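Local atomic coordinates of PnpC (Pseudomonas putida, PDB entry 3N9T), a protein that probably catalyses the intradiol ring cleavage of hydroxyquinol by molecular oxygen at a ferric iron centre. Residues E47-E50 and Q51-F54; K66-G69 and K70-Q73; M86-D89 and A90-R94. All coordinates share one frame; numbering follows the deposited sequence.

Interaction 1: residues E47-E50 and Q51-F54; sequences ELTE and QEWF. With HGX (1-heptadecanoyl-2-tridecanoyl-3-glycerol-phosphonyl choline), chain B.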
loop_
_atom_site.group_PDB
_atom_site.type_symbol
_atom_site.label_atom_id
_atom_site.label_comp_id
_atom_site.label_asym_id
_atom_site.label_seq_id
_atom_site.Cartn_x
_atom_site.Cartn_y
_atom_site.Cartn_z
ATOM N N GLU A 47 -3.024 -10.979 12.934
ATOM C CA GLU A 47 -2.553 -12.341 12.567
ATOM C C GLU A 47 -3.032 -12.669 11.190
ATOM O O GLU A 47 -3.772 -13.626 10.963
ATOM C CB GLU A 47 -2.979 -13.348 13.648
ATOM C CG GLU A 47 -2.290 -12.939 14.951
ATOM C CD GLU A 47 -2.363 -13.971 16.063
ATOM O OE1 GLU A 47 -3.296 -14.753 16.087
ATOM O OE2 GLU A 47 -1.474 -13.981 16.912
ATOM N N LEU A 48 -2.677 -11.789 10.248
ATOM C CA LEU A 48 -3.091 -11.920 8.864
ATOM C C LEU A 48 -2.810 -13.332 8.303
ATOM O O LEU A 48 -1.690 -13.870 8.486
ATOM C CB LEU A 48 -2.292 -10.869 8.004
ATOM C CG LEU A 48 -2.940 -10.423 6.691
ATOM C CD1 LEU A 48 -4.139 -9.546 7.051
ATOM C CD2 LEU A 48 -1.937 -9.582 5.889
ATOM N N THR A 49 -3.806 -13.946 7.638
ATOM C CA THR A 49 -3.587 -15.238 7.039
ATOM C C THR A 49 -2.897 -15.092 5.690
ATOM O O THR A 49 -2.850 -14.006 5.095
ATOM C CB THR A 49 -4.943 -16.021 6.848
ATOM O OG1 THR A 49 -5.706 -15.421 5.814
ATOM C CG2 THR A 49 -5.719 -16.133 8.168
ATOM N N GLU A 50 -2.385 -16.195 5.163
ATOM C CA GLU A 50 -1.767 -16.156 3.845
ATOM C C GLU A 50 -2.811 -15.795 2.785
ATOM O O GLU A 50 -2.528 -15.066 1.849
ATOM C CB GLU A 50 -1.177 -17.564 3.545
ATOM C CG GLU A 50 0.064 -17.821 4.424
ATOM C CD GLU A 50 0.475 -19.296 4.589
ATOM O OE1 GLU A 50 -0.235 -20.076 5.297
ATOM O OE2 GLU A 50 1.579 -19.623 4.067
ATOM N N GLN A 51 -4.037 -16.276 2.951
ATOM C CA GLN A 51 -5.097 -15.995 1.930
ATOM C C GLN A 51 -5.474 -14.506 1.987
ATOM O O GLN A 51 -5.757 -13.856 0.950
ATOM C CB GLN A 51 -6.344 -16.900 2.169
ATOM C CG GLN A 51 -7.537 -16.664 1.215
ATOM C CD GLN A 51 -8.810 -17.523 1.527
ATOM O OE1 GLN A 51 -9.498 -18.043 0.600
ATOM N NE2 GLN A 51 -9.115 -17.684 2.832
ATOM N N GLU A 52 -5.566 -13.953 3.202
ATOM C CA GLU A 52 -5.799 -12.505 3.333
ATOM C C GLU A 52 -4.654 -11.653 2.717
ATOM O O GLU A 52 -4.895 -10.579 2.138
ATOM C CB GLU A 52 -5.937 -12.185 4.816
ATOM C CG GLU A 52 -7.276 -12.843 5.406
ATOM C CD GLU A 52 -7.355 -12.793 6.883
ATOM O OE1 GLU A 52 -6.304 -12.589 7.555
ATOM O OE2 GLU A 52 -8.523 -12.987 7.386
ATOM N N TRP A 53 -3.409 -12.100 2.929
ATOM C CA TRP A 53 -2.243 -11.450 2.341
ATOM C C TRP A 53 -2.384 -11.469 0.808
ATOM O O TRP A 53 -2.206 -10.407 0.157
ATOM C CB TRP A 53 -0.983 -12.172 2.799
ATOM C CG TRP A 53 0.290 -11.680 2.144
ATOM C CD1 TRP A 53 1.066 -10.596 2.522
ATOM C CD2 TRP A 53 0.872 -12.197 0.941
ATOM N NE1 TRP A 53 2.108 -10.436 1.617
ATOM C CE2 TRP A 53 2.030 -11.434 0.671
ATOM C CE3 TRP A 53 0.558 -13.278 0.096
ATOM C CZ2 TRP A 53 2.861 -11.697 -0.435
ATOM C CZ3 TRP A 53 1.381 -13.533 -1.008
ATOM C CH2 TRP A 53 2.519 -12.731 -1.258
ATOM N N PHE A 54 -2.762 -12.610 0.243
ATOM C CA PHE A 54 -2.928 -12.714 -1.211
ATOM C C PHE A 54 -4.008 -11.721 -1.638
ATOM O O PHE A 54 -3.882 -11.103 -2.675
ATOM C CB PHE A 54 -3.372 -14.144 -1.649
ATOM C CG PHE A 54 -2.219 -15.128 -1.903
ATOM C CD1 PHE A 54 -1.485 -15.092 -3.108
ATOM C CD2 PHE A 54 -1.880 -16.128 -0.926
ATOM C CE1 PHE A 54 -0.399 -16.033 -3.327
ATOM C CE2 PHE A 54 -0.810 -17.068 -1.132
ATOM C CZ PHE A 54 -0.070 -17.005 -2.349
HETATM O O11 HGX B . -11.762 -10.425 4.032
HETATM C C11 HGX B . -11.103 -10.294 3.047
HETATM C C12 HGX B . -9.620 -10.195 3.196
HETATM C C13 HGX B . -9.209 -8.750 3.334
HETATM C C14 HGX B . -7.707 -8.786 3.242
HETATM C C15 HGX B . -7.133 -7.436 3.415
HETATM C C16 HGX B . -5.653 -7.577 3.581
HETATM C C17 HGX B . -5.020 -6.225 3.371
HETATM C C18 HGX B . -3.630 -6.283 3.972
HETATM C C19 HGX B . -2.648 -5.485 3.142
HETATM C C20 HGX B . -1.304 -6.212 3.242
HETATM C C21 HGX B . -1.130 -7.288 2.166
HETATM C C22 HGX B . 0.222 -7.298 1.446
HETATM C C23 HGX B . 1.165 -6.146 1.806
HETATM O O3 HGX B . -11.767 -10.246 1.771
HETATM C C3 HGX B . -13.186 -10.160 1.673
HETATM C C2 HGX B . -13.666 -8.812 1.153
HETATM C C1 HGX B . -15.123 -8.969 0.824
HETATM O O3P HGX B . -15.802 -9.045 2.067
HETATM O O2 HGX B . -13.036 -8.411 -0.060
HETATM C C31 HGX B . -12.379 -7.098 -0.016
HETATM O O31 HGX B . -12.775 -6.192 -0.707
HETATM C C32 HGX B . -11.175 -6.746 0.764
HETATM C C33 HGX B . -10.841 -5.331 0.278
HETATM C C34 HGX B . -9.362 -5.116 0.457
HETATM C C35 HGX B . -9.012 -3.804 1.111
HETATM C C36 HGX B . -7.529 -3.703 1.113
HETATM C C37 HGX B . -7.188 -2.227 1.199
HETATM C C38 HGX B . -5.709 -2.183 1.449
HETATM C C39 HGX B . -5.129 -0.860 0.990
HETATM C C40 HGX B . -4.248 -0.215 2.047
HETATM C C42 HGX B . -2.776 -0.622 1.952
HETATM C C43 HGX B . -1.824 0.541 1.616
HETATM C C44 HGX B . -2.320 1.923 2.053
HETATM C C45 HGX B . -2.347 2.861 0.849
HETATM C C46 HGX B . -3.399 3.984 0.944
HETATM C C47 HGX B . -2.734 5.342 0.747
HETATM C C48 HGX B . -2.563 5.486 -0.751
HETATM O O1 HGX B . -17.592 -10.295 0.840
HETATM P P1 HGX B . -16.942 -10.160 2.220
HETATM O O4 HGX B . -16.264 -11.354 2.867
HETATM O O5 HGX B . -18.006 -9.468 3.250
HETATM C C4 HGX B . -19.241 -10.137 3.586
HETATM C C5 HGX B . -20.481 -9.375 3.091
HETATM N N1 HGX B . -21.056 -9.767 1.769
HETATM C C6 HGX B . -22.516 -9.541 1.821
HETATM C C7 HGX B . -20.820 -11.184 1.391
HETATM C C8 HGX B . -20.507 -8.877 0.728
HETATM O O HOH W 1 -8.105 -16.556 5.534
#
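A capping box starts helix 50-65: Thr-49 at the N-cap and Glu-52 three residues on each lend a side chain to the other's backbone N-H. Thr-49 OG1 accepts from Glu-52 N at 3.0 Å, and Glu-52 OE1 takes the N-H of Thr-49 at 2.8 Å. The second bond is almost straight (174° at the hydrogen), although Thr-49 N meets OE1 from above the carboxylate plane. Threonine suits the N-cap because its hydroxyl is only one bond beyond CB; chi1 of 71° sets OG1 between its backbone N and carbonyl carbon, facing Glu-52 N. A water 2.7 Å from Thr-49 OG1 accepts a hydrogen bond from Gln-51 NE2. Just before the box, Glu-47, with positive phi, is the C-prime residue of the Schellman motif closing helix 26-46, which lets the chain turn sharply from one helix into the next. Regular helical bonds then follow, Trp-53 N to Thr-49 O and Phe-54 N to Glu-50 O. Glu-52 OE1 also forms a salt bridge with Arg-27 of the second subunit, so this oxygen both caps a helix and joins the dimer. With alanine in place of Glu-52, Thr-49 N would probably lose its acceptor and Arg-27 of the second subunit its carboxylate mate. Leucine serves as the apolar neighbour of the box: Leu-48 CD1 lies 3.9 Å from Glu-52 CB, while CD2 rests against Trp-53 CB at 4.1 Å. On the phospholipid side, Trp-53 CD1 comes within 3.6 Å of HGX C22, as befits a large hydrocarbon-rich ring beside an acyl chain. The indole's polar NE1 binds Ser-79 of the second subunit, and its CZ3 lies 3.7 Å above the centre of the Phe-54 ring.

Interaction 2: residues K66-G69 and K70-Q73; sequences KCDG and KVRQ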
loop_
_atom_site.group_PDB
_atom_site.type_symbol
_atom_site.label_atom_id
_atom_site.label_comp_id
_atom_site.label_asym_id
_atom_site.label_seq_id
_atom_site.Cartn_x
_atom_site.Cartn_y
_atom_site.Cartn_z
ATOM N N LYS A 66 -5.650 0.195 -12.126
ATOM C CA LYS A 66 -6.809 1.087 -12.416
ATOM C C LYS A 66 -6.392 2.535 -12.650
ATOM O O LYS A 66 -7.203 3.385 -13.093
ATOM C CB LYS A 66 -7.846 1.035 -11.276
ATOM C CG LYS A 66 -9.277 1.558 -11.649
ATOM C CD LYS A 66 -10.041 0.558 -12.511
ATOM C CE LYS A 66 -11.312 1.207 -13.022
ATOM N NZ LYS A 66 -12.185 0.101 -13.590
ATOM N N CYS A 67 -5.152 2.851 -12.309
ATOM C CA CYS A 67 -4.655 4.186 -12.538
ATOM C C CYS A 67 -4.269 4.275 -14.035
ATOM O O CYS A 67 -3.529 3.439 -14.530
ATOM C CB CYS A 67 -3.469 4.489 -11.612
ATOM S SG CYS A 67 -3.846 4.421 -9.837
ATOM N N ASP A 68 -4.831 5.238 -14.758
ATOM C CA ASP A 68 -4.555 5.347 -16.197
ATOM C C ASP A 68 -3.601 6.529 -16.362
ATOM O O ASP A 68 -3.252 7.188 -15.384
ATOM C CB ASP A 68 -5.855 5.515 -17.003
ATOM C CG ASP A 68 -6.660 6.768 -16.596
ATOM O OD1 ASP A 68 -6.158 7.608 -15.766
ATOM O OD2 ASP A 68 -7.803 6.907 -17.103
ATOM N N GLY A 69 -3.137 6.844 -17.562
ATOM C CA GLY A 69 -2.246 8.037 -17.578
ATOM C C GLY A 69 -2.975 9.338 -17.171
ATOM O O GLY A 69 -2.340 10.377 -16.919
ATOM N N LYS A 70 -4.313 9.277 -17.082
ATOM C CA LYS A 70 -5.099 10.429 -17.512
ATOM C C LYS A 70 -6.100 11.057 -16.542
ATOM O O LYS A 70 -5.893 12.168 -16.054
ATOM C CB LYS A 70 -5.757 10.084 -18.869
ATOM C CG LYS A 70 -4.729 9.573 -19.927
ATOM C CD LYS A 70 -3.557 10.575 -20.085
ATOM C CE LYS A 70 -2.568 10.196 -21.207
ATOM N NZ LYS A 70 -1.601 11.332 -21.441
ATOM N N VAL A 71 -7.185 10.347 -16.280
ATOM C CA VAL A 71 -8.354 10.914 -15.631
ATOM C C VAL A 71 -8.692 10.167 -14.333
ATOM O O VAL A 71 -9.612 10.551 -13.624
ATOM C CB VAL A 71 -9.580 10.802 -16.585
ATOM C CG1 VAL A 71 -9.435 11.772 -17.796
ATOM C CG2 VAL A 71 -9.797 9.310 -17.060
ATOM N N ARG A 72 -7.951 9.096 -14.043
ATOM C CA ARG A 72 -8.308 8.222 -12.925
ATOM C C ARG A 72 -7.073 7.868 -12.085
ATOM O O ARG A 72 -6.112 7.230 -12.573
ATOM C CB ARG A 72 -9.020 6.947 -13.443
ATOM C CG ARG A 72 -9.534 6.019 -12.330
ATOM C CD ARG A 72 -10.656 6.658 -11.548
ATOM N NE ARG A 72 -11.214 5.623 -10.687
ATOM C CZ ARG A 72 -12.232 4.842 -11.025
ATOM N NH1 ARG A 72 -12.847 5.030 -12.211
ATOM N NH2 ARG A 72 -12.658 3.912 -10.182
ATOM N N GLN A 73 -7.123 8.252 -10.816
ATOM C CA GLN A 73 -6.037 7.890 -9.936
ATOM C C GLN A 73 -6.671 7.103 -8.783
ATOM O O GLN A 73 -7.156 7.689 -7.813
ATOM C CB GLN A 73 -5.337 9.167 -9.460
ATOM C CG GLN A 73 -3.815 9.166 -9.613
ATOM C CD GLN A 73 -3.175 7.960 -8.961
ATOM O OE1 GLN A 73 -2.058 7.536 -9.351
ATOM N NE2 GLN A 73 -3.876 7.373 -7.979
#
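With chi1 at 59°, Asp-68 folds its carboxylate between its own backbone N and carbonyl carbon, over the turn made by Lys-70, Val-71 and Arg-72. OD1 there accepts three successive backbone N-H groups: Lys-70 N at 2.8 Å, Val-71 N at 3.0 Å and Arg-72 N at 2.9 Å. The first closes an Asx turn. Its donor stands well above the carboxylate plane, whereas Val-71 N and Arg-72 N come in on the syn side and lie closer to that plane. An aspartate suits the place, because its short side chain can put an acceptor, probably charged, amid amides that the bend turns inward. Three bonds on one oxygen also fix the rotation of the carboxylate. The mouth of the loop is drawn together by Asp-68 N, which donates to Arg-72 O at 3.2 Å in the carbonyl plane, and by a CA-H...O contact from Cys-67 CA to the same oxygen. A beta carbon on Gly-69 would come within about 3.1 Å of Lys-70 CE, so glycine suits the place where the lysine chain folds back.

A bend at chi2 (67°) turns Arg-72 back beside Lys-66, whose CE lies over one face of the guanidinium, 4.1 Å from NH2. Asp-199 receives both cationic ends, its OD1 binding Arg-72 NH2 in a salt bridge and its backbone O accepting from Lys-66 NZ. Arg-72 NE pairs with Glu-74 as well. The loop thus links helix 50-65 to helix 74-81, with Cys-67 and Lys-66 packed on Glu-74 of the latter and Cys-67 also resting on Thr-61 of the second subunit.

Interaction 3: residues M86-D89 and A90-R94; sequences MLVD and AINHR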
loop_
_atom_site.group_PDB
_atom_site.type_symbol
_atom_site.label_atom_id
_atom_site.label_comp_id
_atom_site.label_asym_id
_atom_site.label_seq_id
_atom_site.Cartn_x
_atom_site.Cartn_y
_atom_site.Cartn_z
ATOM N N MET A 86 -7.106 13.563 3.863
ATOM C CA MET A 86 -7.548 14.630 4.803
ATOM C C MET A 86 -6.625 14.759 6.024
ATOM O O MET A 86 -6.348 15.886 6.510
ATOM C CB MET A 86 -9.015 14.435 5.198
ATOM C CG MET A 86 -10.010 14.945 3.999
ATOM S SD MET A 86 -9.982 16.766 3.756
ATOM C CE MET A 86 -10.327 17.246 5.489
ATOM N N LEU A 87 -6.126 13.602 6.508
ATOM C CA LEU A 87 -5.142 13.609 7.608
ATOM C C LEU A 87 -3.894 14.373 7.189
ATOM O O LEU A 87 -3.414 15.259 7.934
ATOM C CB LEU A 87 -4.788 12.190 8.085
ATOM C CG LEU A 87 -3.706 12.160 9.177
ATOM C CD1 LEU A 87 -4.230 12.840 10.403
ATOM C CD2 LEU A 87 -3.373 10.759 9.557
ATOM N N VAL A 88 -3.385 14.076 5.984
ATOM C CA VAL A 88 -2.174 14.734 5.478
ATOM C C VAL A 88 -2.409 16.270 5.344
ATOM O O VAL A 88 -1.552 17.116 5.722
ATOM C CB VAL A 88 -1.683 14.062 4.136
ATOM C CG1 VAL A 88 -0.674 14.916 3.350
ATOM C CG2 VAL A 88 -1.067 12.642 4.448
ATOM N N ASP A 89 -3.582 16.624 4.817
ATOM C CA ASP A 89 -3.877 18.042 4.613
ATOM C C ASP A 89 -3.887 18.745 6.001
ATOM O O ASP A 89 -3.343 19.839 6.162
ATOM C CB ASP A 89 -5.286 18.199 4.009
ATOM C CG ASP A 89 -5.700 19.690 3.984
ATOM O OD1 ASP A 89 -5.040 20.431 3.230
ATOM O OD2 ASP A 89 -6.590 20.093 4.743
ATOM N N ALA A 90 -4.479 18.104 7.017
ATOM C CA ALA A 90 -4.552 18.777 8.353
ATOM C C ALA A 90 -3.175 18.963 8.944
ATOM O O ALA A 90 -2.828 20.055 9.452
ATOM C CB ALA A 90 -5.474 17.928 9.352
ATOM N N ILE A 91 -2.357 17.912 8.833
ATOM C CA ILE A 91 -0.998 17.930 9.424
ATOM C C ILE A 91 -0.157 19.045 8.858
ATOM O O ILE A 91 0.630 19.641 9.570
ATOM C CB ILE A 91 -0.263 16.599 9.228
ATOM C CG1 ILE A 91 -0.973 15.516 10.032
ATOM C CG2 ILE A 91 1.274 16.708 9.503
ATOM C CD1 ILE A 91 -0.344 14.119 9.749
ATOM N N ASN A 92 -0.324 19.298 7.582
ATOM C CA ASN A 92 0.404 20.320 6.921
ATOM C C ASN A 92 -0.262 21.722 6.929
ATOM O O ASN A 92 0.227 22.649 6.260
ATOM C CB ASN A 92 0.713 19.833 5.526
ATOM C CG ASN A 92 1.691 18.625 5.577
ATOM O OD1 ASN A 92 2.856 18.791 5.916
ATOM N ND2 ASN A 92 1.179 17.417 5.364
ATOM N N HIS A 93 -1.380 21.868 7.619
ATOM C CA HIS A 93 -2.062 23.186 7.660
ATOM C C HIS A 93 -2.567 23.423 9.064
ATOM O O HIS A 93 -3.773 23.631 9.312
ATOM C CB HIS A 93 -3.196 23.253 6.644
ATOM C CG HIS A 93 -2.756 23.056 5.221
ATOM N ND1 HIS A 93 -2.324 24.100 4.414
ATOM C CD2 HIS A 93 -2.736 21.946 4.440
ATOM C CE1 HIS A 93 -2.020 23.635 3.213
ATOM N NE2 HIS A 93 -2.261 22.331 3.199
ATOM N N ARG A 94 -1.664 23.290 10.027
ATOM C CA ARG A 94 -2.113 23.368 11.410
ATOM C C ARG A 94 -2.292 24.845 11.742
ATOM O O ARG A 94 -1.511 25.651 11.235
ATOM C CB ARG A 94 -1.114 22.686 12.348
ATOM C CG ARG A 94 -1.118 21.185 12.173
ATOM C CD ARG A 94 0.154 20.549 12.836
ATOM N NE ARG A 94 -0.150 19.159 13.182
ATOM C CZ ARG A 94 0.780 18.256 13.465
ATOM N NH1 ARG A 94 2.048 18.608 13.479
ATOM N NH2 ARG A 94 0.422 17.021 13.751
#
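Val-88 O is gripped twice by Asn-92, whose ND2 donates at 2.8 Å and whose backbone N donates at 3.1 Å. The two donors approach from opposite faces of the carbonyl plane, so the oxygen is clasped between them. Side-chain torsion makes this possible: with chi1 at -66°, CG of Asn-92 lies beside its own backbone N, and the amide turns back along the helix toward the oxygen that N already reaches. Asparagine suits this last turn of helix 84-91, since its amide can add a second bond to a carbonyl of that turn and yet has N-H to spare. ND2 uses that spare capacity on Leu-48 O of the second subunit. Regular alpha-helical bonds precede the clasp, from Ala-90 N to Met-86 O and from Ile-91 N to Leu-87 O, and His-93 N returns to Ala-90 O at 3.0 Å as the chain leaves the helix.

Apolar contacts run along the same turns. Leu-87 CG meets Ile-91 CD1 at 3.9 Å, a pairing four residues apart that places two branched chains on one side of the helix. Past the helix end, Ile-91 CG2 lies 4.2 Å above the Arg-94 guanidinium plane, over its centre, while the guanidinium pairs with Glu-9 and Glu-47 of the second subunit. On another side the carboxylate of Asp-89 stands beside the His-93 ring, their planes 36° apart. Each has its polar partner elsewhere: Asp-89 OD2 with Thr-102, His-93 NE2 with Glu-50 of the second subunit. The short helix lies buried between the dimer partner and its own chain, Leu-87 and Val-88 lying on His-40 and Val-43 of the second subunit's helix 26-46, while Met-86 and His-93 pack on the loops around Val-104, Thr-102, Arg-229 and Lys-252.

All three contacts are local turns in the N-terminal helical region, and each touches the second subunit. Interaction 3 is buried, interaction 1 partly so, and interaction 2 lies at the surface. Interactions 1 and 2 sit at the two ends of helix 50-65, their centres 28 Å apart: one starts it by a capping box, the other leaves it through a loop organised round a carboxylate. Interaction 3 instead finishes helix 84-91 with an amide. Although 1 and 3 are about 20 Å apart at their nearest atoms within a chain, they meet across the dimer, where Glu-47, Leu-48 and Glu-50 of one subunit pair with Arg-94, Asn-92 and His-93 of the other.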